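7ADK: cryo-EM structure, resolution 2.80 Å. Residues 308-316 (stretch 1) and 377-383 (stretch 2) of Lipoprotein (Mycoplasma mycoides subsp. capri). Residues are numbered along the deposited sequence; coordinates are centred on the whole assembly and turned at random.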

ATOM      1  N   LYS B 308     -34.475   0.161   6.149  1.00153.82           N
ATOM      2  CA  LYS B 308     -34.895   0.087   4.736  1.00153.82           C
ATOM      3  C   LYS B 308     -36.417  -0.037   4.594  1.00153.82           C
ATOM      4  O   LYS B 308     -36.956   0.510   3.642  1.00153.82           O
ATOM      5  CB  LYS B 308     -34.145  -1.030   3.973  1.00153.82           C
ATOM      6  CG  LYS B 308     -32.682  -0.645   3.649  1.00153.82           C
ATOM      7  CD  LYS B 308     -31.634  -1.779   3.594  1.00153.82           C
ATOM      8  CE  LYS B 308     -31.803  -2.837   2.501  1.00153.82           C
ATOM      9  NZ  LYS B 308     -30.658  -3.782   2.445  1.00153.82           N
ATOM     10  N   ASP B 309     -37.132  -0.675   5.519  1.00157.04           N
ATOM     11  CA  ASP B 309     -38.599  -0.757   5.491  1.00157.04           C
ATOM     12  C   ASP B 309     -39.298   0.585   5.811  1.00157.04           C
ATOM     13  O   ASP B 309     -40.247   0.980   5.125  1.00157.04           O
ATOM     14  CB  ASP B 309     -39.091  -1.859   6.443  1.00157.04           C
ATOM     15  CG  ASP B 309     -40.493  -2.366   6.107  1.00157.04           C
ATOM     16  OD1 ASP B 309     -41.010  -2.082   5.004  1.00157.04           O
ATOM     17  OD2 ASP B 309     -41.078  -3.087   6.940  1.00157.04           O
ATOM     18  N   TYR B 310     -38.798   1.354   6.786  1.00159.38           N
ATOM     19  CA  TYR B 310     -39.265   2.733   6.997  1.00159.38           C
ATOM     20  C   TYR B 310     -38.934   3.631   5.796  1.00159.38           C
ATOM     21  O   TYR B 310     -39.799   4.384   5.343  1.00159.38           O
ATOM     22  CB  TYR B 310     -38.710   3.316   8.303  1.00159.38           C
ATOM     23  CG  TYR B 310     -39.167   2.644   9.587  1.00159.38           C
ATOM     24  CD1 TYR B 310     -38.260   2.484  10.650  1.00159.38           C
ATOM     25  CD2 TYR B 310     -40.507   2.247   9.755  1.00159.38           C
ATOM     26  CE1 TYR B 310     -38.680   1.913  11.865  1.00159.38           C
ATOM     27  CE2 TYR B 310     -40.925   1.654  10.960  1.00159.38           C
ATOM     28  CZ  TYR B 310     -40.010   1.482  12.016  1.00159.38           C
ATOM     29  OH  TYR B 310     -40.430   0.911  13.172  1.00159.38           O
ATOM     30  N   GLU B 311     -37.748   3.491   5.192  1.00159.78           N
ATOM     31  CA  GLU B 311     -37.421   4.161   3.925  1.00159.78           C
ATOM     32  C   GLU B 311     -38.401   3.789   2.796  1.00159.78           C
ATOM     33  O   GLU B 311     -38.851   4.680   2.075  1.00159.78           O
ATOM     34  CB  GLU B 311     -35.956   3.884   3.536  1.00159.78           C
ATOM     35  CG  GLU B 311     -35.503   4.577   2.239  1.00159.78           C
ATOM     36  CD  GLU B 311     -35.754   3.756   0.959  1.00159.78           C
ATOM     37  OE1 GLU B 311     -36.503   4.227   0.077  1.00159.78           O
ATOM     38  OE2 GLU B 311     -35.160   2.671   0.774  1.00159.78           O
ATOM     39  N   LYS B 312     -38.789   2.508   2.664  1.00161.61           N
ATOM     40  CA  LYS B 312     -39.763   2.056   1.663  1.00161.61           C
ATOM     41  C   LYS B 312     -41.115   2.745   1.832  1.00161.61           C
ATOM     42  O   LYS B 312     -41.632   3.268   0.846  1.00161.61           O
ATOM     43  CB  LYS B 312     -39.954   0.525   1.667  1.00161.61           C
ATOM     44  CG  LYS B 312     -38.804  -0.376   1.187  1.00161.61           C
ATOM     45  CD  LYS B 312     -37.672   0.292   0.407  1.00161.61           C
ATOM     46  CE  LYS B 312     -36.465  -0.646   0.320  1.00161.61           C
ATOM     47  NZ  LYS B 312     -35.251   0.038  -0.188  1.00161.61           N
ATOM     48  N   GLU B 313     -41.704   2.706   3.032  1.00162.72           N
ATOM     49  CA  GLU B 313     -43.163   2.898   3.151  1.00162.72           C
ATOM     50  C   GLU B 313     -43.653   4.030   4.073  1.00162.72           C
ATOM     51  O   GLU B 313     -44.850   4.312   4.094  1.00162.72           O
ATOM     52  CB  GLU B 313     -43.846   1.533   3.367  1.00162.72           C
ATOM     53  CG  GLU B 313     -45.327   1.431   2.968  1.00162.72           C
ATOM     54  CD  GLU B 313     -45.697   2.032   1.599  1.00162.72           C
ATOM     55  OE1 GLU B 313     -46.855   2.465   1.431  1.00162.72           O
ATOM     56  OE2 GLU B 313     -44.849   2.092   0.684  1.00162.72           O
ATOM     57  N   ILE B 314     -42.765   4.790   4.722  1.00162.04           N
ATOM     58  CA  ILE B 314     -43.080   6.165   5.164  1.00162.04           C
ATOM     59  C   ILE B 314     -42.921   7.085   3.939  1.00162.04           C
ATOM     60  O   ILE B 314     -41.938   7.801   3.770  1.00162.04           O
ATOM     61  CB  ILE B 314     -42.270   6.586   6.412  1.00162.04           C
ATOM     62  CG1 ILE B 314     -42.418   5.592   7.583  1.00162.04           C
ATOM     63  CG2 ILE B 314     -42.648   7.991   6.894  1.00162.04           C
ATOM     64  CD1 ILE B 314     -43.831   5.334   8.082  1.00162.04           C
ATOM     65  N   GLU B 315     -43.861   6.956   3.007  1.00167.21           N
ATOM     66  CA  GLU B 315     -43.767   7.503   1.654  1.00167.21           C
ATOM     67  C   GLU B 315     -45.149   7.762   1.034  1.00167.21           C
ATOM     68  O   GLU B 315     -46.122   7.072   1.317  1.00167.21           O
ATOM     69  CB  GLU B 315     -42.940   6.534   0.801  1.00167.21           C
ATOM     70  CG  GLU B 315     -42.618   7.038  -0.591  1.00167.21           C
ATOM     71  CD  GLU B 315     -41.614   6.138  -1.313  1.00167.21           C
ATOM     72  OE1 GLU B 315     -41.994   5.453  -2.277  1.00167.21           O
ATOM     73  OE2 GLU B 315     -40.435   6.118  -0.934  1.00167.21           O
ATOM     74  N   GLU B 316     -45.227   8.760   0.167  1.00171.24           N
ATOM     75  CA  GLU B 316     -46.435   9.216  -0.518  1.00171.24           C
ATOM     76  C   GLU B 316     -46.877   8.292  -1.670  1.00171.24           C
ATOM     77  O   GLU B 316     -46.045   7.740  -2.384  1.00171.24           O
ATOM     78  CB  GLU B 316     -46.228  10.672  -0.978  1.00171.24           C
ATOM     79  CG  GLU B 316     -45.152  10.964  -2.044  1.00171.24           C
ATOM     80  CD  GLU B 316     -43.693  11.117  -1.563  1.00171.24           C
ATOM     81  OE1 GLU B 316     -43.312  10.615  -0.487  1.00171.24           O
ATOM     82  OE2 GLU B 316     -42.886  11.730  -2.281  1.00171.24           O
TER
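Stretch 2 (377-383) SKIESEY

The last turn of a helix, where the backbone carbonyls run out of helical partners, is a common docking site for an irregular segment from elsewhere in the same chain. The lipoprotein of Mycoplasma mycoides subsp. capri offers a compact example. Residues 308-313 close a helix, with Ile-314 the first residue to leave helical phi/psi, and across this end lies the stretch 377-383, which contains no regular helix or strand. Its backbone begins just after another helix, at Ser-377 with positive phi, and ends extended at Glu-382 and Tyr-383. The contacts run in order along it, from Ile-379 beside Asp-309 and Glu-313, through Ser-381 at Lys-312 and Glu-313, to Glu-382 beside Glu-311, Lys-312 and Glu-315. Together the two stretches bury 370 Å², summed over both sides, and no touching pair is closer than 65 residues in sequence.

The nearest CA atoms, those of Lys-312 and Ser-381, are 5.2 Å apart. Ser-381, with its CA-to-CB bond pointing toward the helix, packs its CB 3.3 Å from Lys-312 O and 3.9 Å from Lys-312 CB. The same side chain supplies the hydrogen bond that joins the stretches, from Ser-381 OG to Glu-313 OE2, at 2.6 Å.

Within stretch 2, Ile-379 and Glu-382 cover comparable areas; both touch Lys-312, and each also reaches residues the other does not. The CA-to-CB bond of Ile-379 runs sideways, yet the end of its side chain comes nearer: CD1 reaches 3.5 Å from Asp-309 OD1 and 3.8 Å from Glu-313 CB. Asp-309 and Glu-313 are four residues apart, about one helical turn, so a single methyl group can touch both. The Ile-379 amide is held by Glu-380 within its own stretch, N to OE1 at 3.0 Å.

Glu-382 has the most surface covered of any residue here; its CG lies 3.8 Å from Lys-312 CD and 3.8 Å from Glu-311 OE1. Lys-312 makes its salt bridge within the helix, NZ to Glu-311 OE2 at 2.8 Å, rather than across the contact. The carboxylate of Glu-382 sits among like charges, with OE1 4.0 Å from Glu-311 OE1 and 4.1 Å from Glu-315 OE2. The example illustrates a general point: an irregular segment can fit a helix end through one hydrogen bond and van der Waals contacts, without a salt bridge between the two stretches.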

ATOM      1  N   SER B 377     -46.982  -3.532  -5.319  1.00164.24           N
ATOM      2  CA  SER B 377     -46.376  -2.350  -4.680  1.00164.24           C
ATOM      3  C   SER B 377     -46.983  -1.968  -3.315  1.00164.24           C
ATOM      4  O   SER B 377     -47.049  -0.790  -2.959  1.00164.24           O
ATOM      5  CB  SER B 377     -46.310  -1.178  -5.665  1.00164.24           C
ATOM      6  OG  SER B 377     -45.421  -1.451  -6.715  1.00164.24           O
ATOM      7  N   LYS B 378     -47.428  -2.954  -2.534  1.00161.67           N
ATOM      8  CA  LYS B 378     -48.012  -2.750  -1.204  1.00161.67           C
ATOM      9  C   LYS B 378     -46.965  -2.467  -0.117  1.00161.67           C
ATOM     10  O   LYS B 378     -47.154  -1.587   0.724  1.00161.67           O
ATOM     11  CB  LYS B 378     -48.828  -3.985  -0.837  1.00161.67           C
ATOM     12  N   ILE B 379     -45.821  -3.158  -0.173  1.00163.42           N
ATOM     13  CA  ILE B 379     -44.695  -2.995   0.766  1.00163.42           C
ATOM     14  C   ILE B 379     -43.314  -3.094   0.096  1.00163.42           C
ATOM     15  O   ILE B 379     -42.336  -2.546   0.595  1.00163.42           O
ATOM     16  CB  ILE B 379     -44.866  -3.977   1.949  1.00163.42           C
ATOM     17  CG1 ILE B 379     -44.011  -3.650   3.187  1.00163.42           C
ATOM     18  CG2 ILE B 379     -44.584  -5.419   1.516  1.00163.42           C
ATOM     19  CD1 ILE B 379     -44.250  -2.269   3.774  1.00163.42           C
ATOM     20  N   GLU B 380     -43.232  -3.718  -1.076  1.00165.65           N
ATOM     21  CA  GLU B 380     -42.063  -3.841  -1.948  1.00165.65           C
ATOM     22  C   GLU B 380     -41.699  -2.525  -2.672  1.00165.65           C
ATOM     23  O   GLU B 380     -41.357  -2.500  -3.849  1.00165.65           O
ATOM     24  CB  GLU B 380     -42.276  -5.037  -2.902  1.00165.65           C
ATOM     25  CG  GLU B 380     -43.377  -4.922  -3.968  1.00165.65           C
ATOM     26  CD  GLU B 380     -44.786  -5.328  -3.527  1.00165.65           C
ATOM     27  OE1 GLU B 380     -45.204  -5.089  -2.377  1.00165.65           O
ATOM     28  OE2 GLU B 380     -45.526  -5.803  -4.392  1.00165.65           O
ATOM     29  N   SER B 381     -41.808  -1.386  -1.994  1.00168.66           N
ATOM     30  CA  SER B 381     -41.950  -0.026  -2.544  1.00168.66           C
ATOM     31  C   SER B 381     -40.741   0.576  -3.295  1.00168.66           C
ATOM     32  O   SER B 381     -40.735   1.766  -3.600  1.00168.66           O
ATOM     33  CB  SER B 381     -42.382   0.919  -1.415  1.00168.66           C
ATOM     34  OG  SER B 381     -43.358   0.321  -0.591  1.00168.66           O
ATOM     35  N   GLU B 382     -39.708  -0.207  -3.612  1.00169.97           N
ATOM     36  CA  GLU B 382     -38.534   0.205  -4.399  1.00169.97           C
ATOM     37  C   GLU B 382     -38.032  -0.908  -5.324  1.00169.97           C
ATOM     38  O   GLU B 382     -38.305  -2.085  -5.105  1.00169.97           O
ATOM     39  CB  GLU B 382     -37.385   0.664  -3.486  1.00169.97           C
ATOM     40  CG  GLU B 382     -37.554   2.074  -2.905  1.00169.97           C
ATOM     41  CD  GLU B 382     -37.608   3.184  -3.959  1.00169.97           C
ATOM     42  OE1 GLU B 382     -37.982   4.314  -3.609  1.00169.97           O
ATOM     43  OE2 GLU B 382     -37.265   2.937  -5.133  1.00169.97           O
ATOM     44  N   TYR B 383     -37.269  -0.531  -6.351  1.00174.56           N
ATOM     45  CA  TYR B 383     -36.677  -1.468  -7.304  1.00174.56           C
ATOM     46  C   TYR B 383     -35.800  -2.535  -6.629  1.00174.56           C
ATOM     47  O   TYR B 383     -34.999  -2.235  -5.744  1.00174.56           O
ATOM     48  CB  TYR B 383     -35.888  -0.687  -8.363  1.00174.56           C
ATOM     49  CG  TYR B 383     -34.953   0.381  -7.828  1.00174.56           C
ATOM     50  CD1 TYR B 383     -35.406   1.706  -7.722  1.00174.56           C
ATOM     51  CD2 TYR B 383     -33.634   0.070  -7.458  1.00174.56           C
ATOM     52  CE1 TYR B 383     -34.536   2.722  -7.295  1.00174.56           C
ATOM     53  CE2 TYR B 383     -32.758   1.082  -7.038  1.00174.56           C
ATOM     54  CZ  TYR B 383     -33.199   2.417  -6.980  1.00174.56           C
ATOM     55  OH  TYR B 383     -32.338   3.391  -6.619  1.00174.56           O
TER